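Local coordinates for protein meso-diaminopimelate dehydrogenase (Clostridium tetani, PDB 3WGQ) that catalyses the NADP-dependent oxidative deamination of meso-2,6-diaminopimelate, the reversible reaction expected of a diaminopimelate dehydrogenase, at residues A33-R38 and S54-Y59; R105-S110 and K300-V305. The protein carries 6 engineered substitutions. All coordinates share one frame; numbering follows the deposited sequence.

Contact 1 (A33-R38 and S54-Y59)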
loop_
_atom_site.group_PDB
_atom_site.type_symbol
_atom_site.label_atom_id
_atom_site.label_comp_id
_atom_site.label_asym_id
_atom_site.label_seq_id
_atom_site.Cartn_x
_atom_site.Cartn_y
_atom_site.Cartn_z
ATOM N N ALA B 33 -31.166 2.818 -3.227
ATOM C CA ALA B 33 -31.759 2.446 -4.500
ATOM C C ALA B 33 -30.729 2.034 -5.542
ATOM O O ALA B 33 -29.561 2.415 -5.473
ATOM C CB ALA B 33 -32.590 3.603 -5.039
ATOM N N ILE B 34 -31.197 1.249 -6.506
ATOM C CA ILE B 34 -30.383 0.766 -7.608
ATOM C C ILE B 34 -31.085 1.284 -8.862
ATOM O O ILE B 34 -32.209 0.886 -9.165
ATOM C CB ILE B 34 -30.344 -0.771 -7.625
ATOM C CG1 ILE B 34 -29.823 -1.282 -6.278
ATOM C CG2 ILE B 34 -29.457 -1.264 -8.747
ATOM C CD1 ILE B 34 -29.858 -2.797 -6.136
ATOM N N PHE B 35 -30.419 2.181 -9.579
ATOM C CA PHE B 35 -30.991 2.773 -10.777
ATOM C C PHE B 35 -30.599 2.026 -12.045
ATOM O O PHE B 35 -29.422 1.805 -12.311
ATOM C CB PHE B 35 -30.569 4.235 -10.850
ATOM C CG PHE B 35 -30.958 5.025 -9.630
ATOM C CD1 PHE B 35 -32.268 5.469 -9.459
ATOM C CD2 PHE B 35 -30.035 5.268 -8.619
ATOM C CE1 PHE B 35 -32.652 6.137 -8.303
ATOM C CE2 PHE B 35 -30.407 5.938 -7.457
ATOM C CZ PHE B 35 -31.722 6.374 -7.298
ATOM N N THR B 36 -31.602 1.627 -12.818
ATOM C CA THR B 36 -31.372 0.892 -14.055
ATOM C C THR B 36 -32.178 1.438 -15.230
ATOM O O THR B 36 -33.228 2.047 -15.045
ATOM C CB THR B 36 -31.750 -0.581 -13.888
ATOM O OG1 THR B 36 -31.685 -1.235 -15.161
ATOM C CG2 THR B 36 -33.159 -0.703 -13.327
ATOM N N ARG B 37 -31.682 1.208 -16.441
ATOM C CA ARG B 37 -32.384 1.652 -17.637
ATOM C C ARG B 37 -33.438 0.615 -18.025
ATOM O O ARG B 37 -34.357 0.914 -18.787
ATOM C CB ARG B 37 -31.404 1.857 -18.799
ATOM C CG ARG B 37 -30.542 3.113 -18.693
ATOM C CD ARG B 37 -29.643 3.270 -19.917
ATOM N NE ARG B 37 -28.853 4.504 -19.903
ATOM C CZ ARG B 37 -29.334 5.715 -20.179
ATOM N NH1 ARG B 37 -30.613 5.869 -20.497
ATOM N NH2 ARG B 37 -28.533 6.776 -20.142
ATOM N N ARG B 38 -33.308 -0.598 -17.486
ATOM C CA ARG B 38 -34.239 -1.692 -17.777
ATOM C C ARG B 38 -35.676 -1.382 -17.353
ATOM O O ARG B 38 -35.911 -0.541 -16.490
ATOM C CB ARG B 38 -33.803 -2.979 -17.062
ATOM C CG ARG B 38 -32.333 -3.355 -17.191
ATOM C CD ARG B 38 -31.906 -3.590 -18.625
ATOM N NE ARG B 38 -30.733 -4.459 -18.690
ATOM C CZ ARG B 38 -29.996 -4.647 -19.780
ATOM N NH1 ARG B 38 -30.304 -4.019 -20.908
ATOM N NH2 ARG B 38 -28.960 -5.475 -19.748
ATOM N N SER B 54 -34.861 7.175 -14.915
ATOM C CA SER B 54 -35.554 8.432 -15.190
ATOM C C SER B 54 -35.954 9.155 -13.913
ATOM O O SER B 54 -36.246 10.349 -13.936
ATOM C CB SER B 54 -36.808 8.165 -16.011
ATOM O OG SER B 54 -37.656 7.261 -15.323
ATOM N N ARG B 55 -35.984 8.422 -12.805
ATOM C CA ARG B 55 -36.368 8.998 -11.523
ATOM C C ARG B 55 -35.181 9.272 -10.607
ATOM O O ARG B 55 -35.363 9.496 -9.412
ATOM C CB ARG B 55 -37.361 8.074 -10.816
ATOM C CG ARG B 55 -38.698 7.951 -11.534
ATOM C CD ARG B 55 -39.494 6.780 -11.013
ATOM N NE ARG B 55 -39.938 6.962 -9.637
ATOM C CZ ARG B 55 -40.957 7.733 -9.272
ATOM N NH1 ARG B 55 -41.646 8.409 -10.180
ATOM N NH2 ARG B 55 -41.296 7.812 -7.995
ATOM N N LEU B 56 -33.974 9.264 -11.163
ATOM C CA LEU B 56 -32.774 9.514 -10.367
ATOM C C LEU B 56 -32.815 10.865 -9.647
ATOM O O LEU B 56 -32.513 10.950 -8.455
ATOM C CB LEU B 56 -31.532 9.445 -11.256
ATOM C CG LEU B 56 -30.187 9.644 -10.551
ATOM C CD1 LEU B 56 -29.300 8.444 -10.796
ATOM C CD2 LEU B 56 -29.529 10.909 -11.062
ATOM N N GLU B 57 -33.198 11.913 -10.368
ATOM C CA GLU B 57 -33.266 13.258 -9.805
ATOM C C GLU B 57 -34.181 13.376 -8.580
ATOM O O GLU B 57 -34.042 14.311 -7.787
ATOM C CB GLU B 57 -33.714 14.242 -10.890
ATOM C CG GLU B 57 -35.006 13.830 -11.593
ATOM C CD GLU B 57 -35.317 14.681 -12.818
ATOM O OE1 GLU B 57 -36.393 14.477 -13.426
ATOM O OE2 GLU B 57 -34.487 15.545 -13.176
ATOM N N LEU B 58 -35.107 12.435 -8.419
ATOM C CA LEU B 58 -36.030 12.457 -7.284
ATOM C C LEU B 58 -35.374 11.992 -5.986
ATOM O O LEU B 58 -35.989 12.040 -4.915
ATOM C CB LEU B 58 -37.240 11.560 -7.569
ATOM C CG LEU B 58 -38.135 11.912 -8.756
ATOM C CD1 LEU B 58 -39.184 10.821 -8.952
ATOM C CD2 LEU B 58 -38.798 13.260 -8.515
ATOM N N TYR B 59 -34.126 11.542 -6.082
ATOM C CA TYR B 59 -33.405 11.037 -4.916
ATOM C C TYR B 59 -32.228 11.894 -4.445
ATOM O O TYR B 59 -31.415 11.437 -3.638
ATOM C CB TYR B 59 -32.900 9.613 -5.203
ATOM C CG TYR B 59 -33.997 8.581 -5.272
ATOM C CD1 TYR B 59 -34.887 8.550 -6.348
ATOM C CD2 TYR B 59 -34.184 7.666 -4.234
ATOM C CE1 TYR B 59 -35.938 7.637 -6.384
ATOM C CE2 TYR B 59 -35.231 6.751 -4.261
ATOM C CZ TYR B 59 -36.106 6.744 -5.339
ATOM O OH TYR B 59 -37.153 5.857 -5.362
#

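Contact 2 (R105-S110 and K300-V305)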
loop_
_atom_site.group_PDB
_atom_site.type_symbol
_atom_site.label_atom_id
_atom_site.label_comp_id
_atom_site.label_asym_id
_atom_site.label_seq_id
_atom_site.Cartn_x
_atom_site.Cartn_y
_atom_site.Cartn_z
ATOM N N ARG B 105 -13.527 17.684 -16.446
ATOM C CA ARG B 105 -14.967 17.737 -16.646
ATOM C C ARG B 105 -15.718 17.510 -15.340
ATOM O O ARG B 105 -16.657 18.240 -15.024
ATOM C CB ARG B 105 -15.410 16.693 -17.681
ATOM C CG ARG B 105 -16.903 16.746 -18.007
ATOM C CD ARG B 105 -17.301 18.094 -18.620
ATOM N NE ARG B 105 -18.750 18.317 -18.649
ATOM C CZ ARG B 105 -19.620 17.586 -19.341
ATOM N NH1 ARG B 105 -19.203 16.562 -20.080
ATOM N NH2 ARG B 105 -20.915 17.878 -19.298
ATOM N N MET B 106 -15.304 16.500 -14.579
ATOM C CA MET B 106 -15.965 16.197 -13.315
ATOM C C MET B 106 -15.712 17.252 -12.249
ATOM O O MET B 106 -16.553 17.472 -11.386
ATOM C CB MET B 106 -15.517 14.829 -12.790
ATOM C CG MET B 106 -15.976 13.652 -13.634
ATOM S SD MET B 106 -17.762 13.492 -13.694
ATOM C CE MET B 106 -18.108 12.639 -12.161
ATOM N N ASP B 107 -14.551 17.898 -12.306
ATOM C CA ASP B 107 -14.201 18.926 -11.327
ATOM C C ASP B 107 -15.115 20.141 -11.486
ATOM O O ASP B 107 -15.798 20.551 -10.543
ATOM C CB ASP B 107 -12.732 19.333 -11.495
ATOM C CG ASP B 107 -12.221 20.189 -10.345
ATOM O OD1 ASP B 107 -12.604 19.927 -9.184
ATOM O OD2 ASP B 107 -11.423 21.115 -10.598
ATOM N N GLU B 108 -15.134 20.701 -12.688
ATOM C CA GLU B 108 -15.969 21.859 -12.984
ATOM C C GLU B 108 -17.415 21.606 -12.554
ATOM O O GLU B 108 -18.025 22.432 -11.876
ATOM C CB GLU B 108 -15.895 22.168 -14.486
ATOM C CG GLU B 108 -16.762 23.327 -14.976
ATOM C CD GLU B 108 -18.159 22.891 -15.405
ATOM O OE1 GLU B 108 -18.267 21.962 -16.237
ATOM O OE2 GLU B 108 -19.149 23.483 -14.918
ATOM N N ILE B 109 -17.947 20.449 -12.933
ATOM C CA ILE B 109 -19.322 20.088 -12.606
ATOM C C ILE B 109 -19.606 19.927 -11.119
ATOM O O ILE B 109 -20.588 20.466 -10.615
ATOM C CB ILE B 109 -19.734 18.784 -13.305
ATOM C CG1 ILE B 109 -19.590 18.943 -14.818
ATOM C CG2 ILE B 109 -21.161 18.420 -12.921
ATOM C CD1 ILE B 109 -19.859 17.688 -15.589
ATOM N N SER B 110 -18.767 19.169 -10.417
ATOM C CA SER B 110 -18.986 18.957 -8.993
ATOM C C SER B 110 -18.847 20.253 -8.191
ATOM O O SER B 110 -19.610 20.488 -7.256
ATOM C CB SER B 110 -18.028 17.889 -8.454
ATOM O OG SER B 110 -16.689 18.177 -8.803
ATOM N N LYS B 300 -15.154 20.122 -1.928
ATOM C CA LYS B 300 -15.854 20.272 -3.198
ATOM C C LYS B 300 -14.933 19.966 -4.373
ATOM O O LYS B 300 -13.717 20.118 -4.279
ATOM C CB LYS B 300 -16.381 21.708 -3.348
ATOM C CG LYS B 300 -17.140 22.254 -2.144
ATOM C CD LYS B 300 -18.413 21.469 -1.871
ATOM C CE LYS B 300 -19.196 22.078 -0.714
ATOM N NZ LYS B 300 -20.400 21.272 -0.352
ATOM N N GLY B 301 -15.517 19.542 -5.487
ATOM C CA GLY B 301 -14.716 19.253 -6.658
ATOM C C GLY B 301 -14.366 17.788 -6.823
ATOM O O GLY B 301 -14.834 16.930 -6.073
ATOM N N ALA B 302 -13.530 17.505 -7.811
ATOM C CA ALA B 302 -13.113 16.143 -8.093
ATOM C C ALA B 302 -11.819 15.784 -7.358
ATOM O O ALA B 302 -10.946 16.625 -7.161
ATOM C CB ALA B 302 -12.925 15.964 -9.592
ATOM N N VAL B 303 -11.723 14.524 -6.948
ATOM C CA VAL B 303 -10.546 14.014 -6.256
ATOM C C VAL B 303 -10.238 12.617 -6.776
ATOM O O VAL B 303 -11.085 11.982 -7.413
ATOM C CB VAL B 303 -10.766 13.913 -4.726
ATOM C CG1 VAL B 303 -10.822 15.298 -4.116
ATOM C CG2 VAL B 303 -12.049 13.140 -4.428
ATOM N N THR B 304 -9.022 12.152 -6.508
ATOM C CA THR B 304 -8.604 10.816 -6.908
ATOM C C THR B 304 -8.141 10.084 -5.646
ATOM O O THR B 304 -8.037 10.690 -4.577
ATOM C CB THR B 304 -7.435 10.859 -7.924
ATOM O OG1 THR B 304 -6.236 11.283 -7.266
ATOM C CG2 THR B 304 -7.754 11.821 -9.066
ATOM N N VAL B 305 -7.869 8.788 -5.760
ATOM C CA VAL B 305 -7.407 8.027 -4.603
ATOM C C VAL B 305 -6.122 8.628 -4.025
ATOM O O VAL B 305 -5.813 8.443 -2.847
ATOM C CB VAL B 305 -7.137 6.548 -4.973
ATOM C CG1 VAL B 305 -8.426 5.885 -5.434
ATOM C CG2 VAL B 305 -6.089 6.464 -6.079
HETATM O O HOH W 1 -10.641 19.830 -7.007
#

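Contact 1 (A33-R38 and S54-Y59)
F35 turns its ring toward Y59 and L56 with CG anti to its own carbonyl carbon (chi1 -57°). Y59 makes the same choice (chi1 -70°), and this sets its ring face against the end of the F35 ring. The two form a T-shaped pair. The edge of F35 meets the face of Y59, with centroids 5.2 Å apart and planes at 76°. The leading atom is F35 CZ, which lies 3.8 Å from Y59 CG, off the middle of the tyrosine ring. L56 comes from another direction, its side chain crossing that of F35 at about a right angle. The L56 CD1 methyl sits over one face of the F35 ring, 4.1 Å from the centroid, in a CH-pi contact. A33 adds a methyl beside the tyrosine, with A33 CB 4.2 Å from Y59 CE2. The side chains that meet do so through carbon atoms. Backbone bonds from L58 N to R55 O and from Y59 N to L56 O hold the 3-10 turns that present L56 and Y59. A33 and F35 belong to strand 29-36, which lies between strands 50-52 and 5-10 in the parallel sheet of the Rossmann-like domain. F35 and Y59 both touch V51 of strand 50-52, while F35 and L56 both touch M66 of strand 65-68. Segment 54-59 therefore packs on the sheet near its outer strand, in the link between strands 50-52 and 65-68.

Contact 2 (R105-S110 and K300-V305)
D107 reaches across from its helix to take the backbone N-H of A302. D107 OD1 lies 2.9 Å from A302 N, and the bond is nearly straight at 168°. The N-H comes to the anti side of the carboxylate, somewhat out of its plane. Water 1 donates to the same D107 OD1 and also to A302 O, so it bridges the aspartate to the strand a second time. The A302 methyl points at the helix and rests on its backbone, with A302 CB 3.7 Å from D107 CA. M106 CB lies 4.3 Å from A302 CB. G301 lets the helix come close. D107 OD1 and S110 OG both lie near its backbone, with S110 OG 3.1 Å from G301 C. With CG anti to the backbone N (chi1 -169°), D107 sets OD1 beside the outer edge of the strand, the edge turned away from strand 116-118. The S110 hydroxyl instead lies between its backbone N and carbonyl carbon, close to the preceding helical turn. There S110 OG is 2.7 Å from M106 O and 3.1 Å from D107 O, so its one proton has two helix carbonyls within reach. Further out, G301 and V303 pair with the backbone around strand 116-118, and S110 and M106 also touch S117. F103, one turn earlier on the helix, packs on A302. The helix and strand axes approach to 5.8 Å, at 141°. A helix roughly antiparallel to the strands it covers is characteristic of a Rossmann-like fold; here D107 takes an N-H on the edge that no strand of this chain pairs with.

How the contacts relate
From the N terminus, strand 29-36 leads into contact 1 at 33-38. A short excursion through strand 50-52 follows, and contact 1 closes at 54-59. The chain then builds strands 65-68 and 89-91 before helix 99-113 opens contact 2. Contact 2 closes a far longer loop, of 189 residues, which includes the other two sheets. The chain returns at 300-305 to add strand 301-303 to the parallel sheet. The two loops neither nest nor cross; they follow in series. Each contact joins a strand of this one sheet to a segment outside it: contact 1 on the strand next to outermost 50-52, contact 2 on outermost 301-303. The centres of contact 1 and contact 2 are about 22 Å apart.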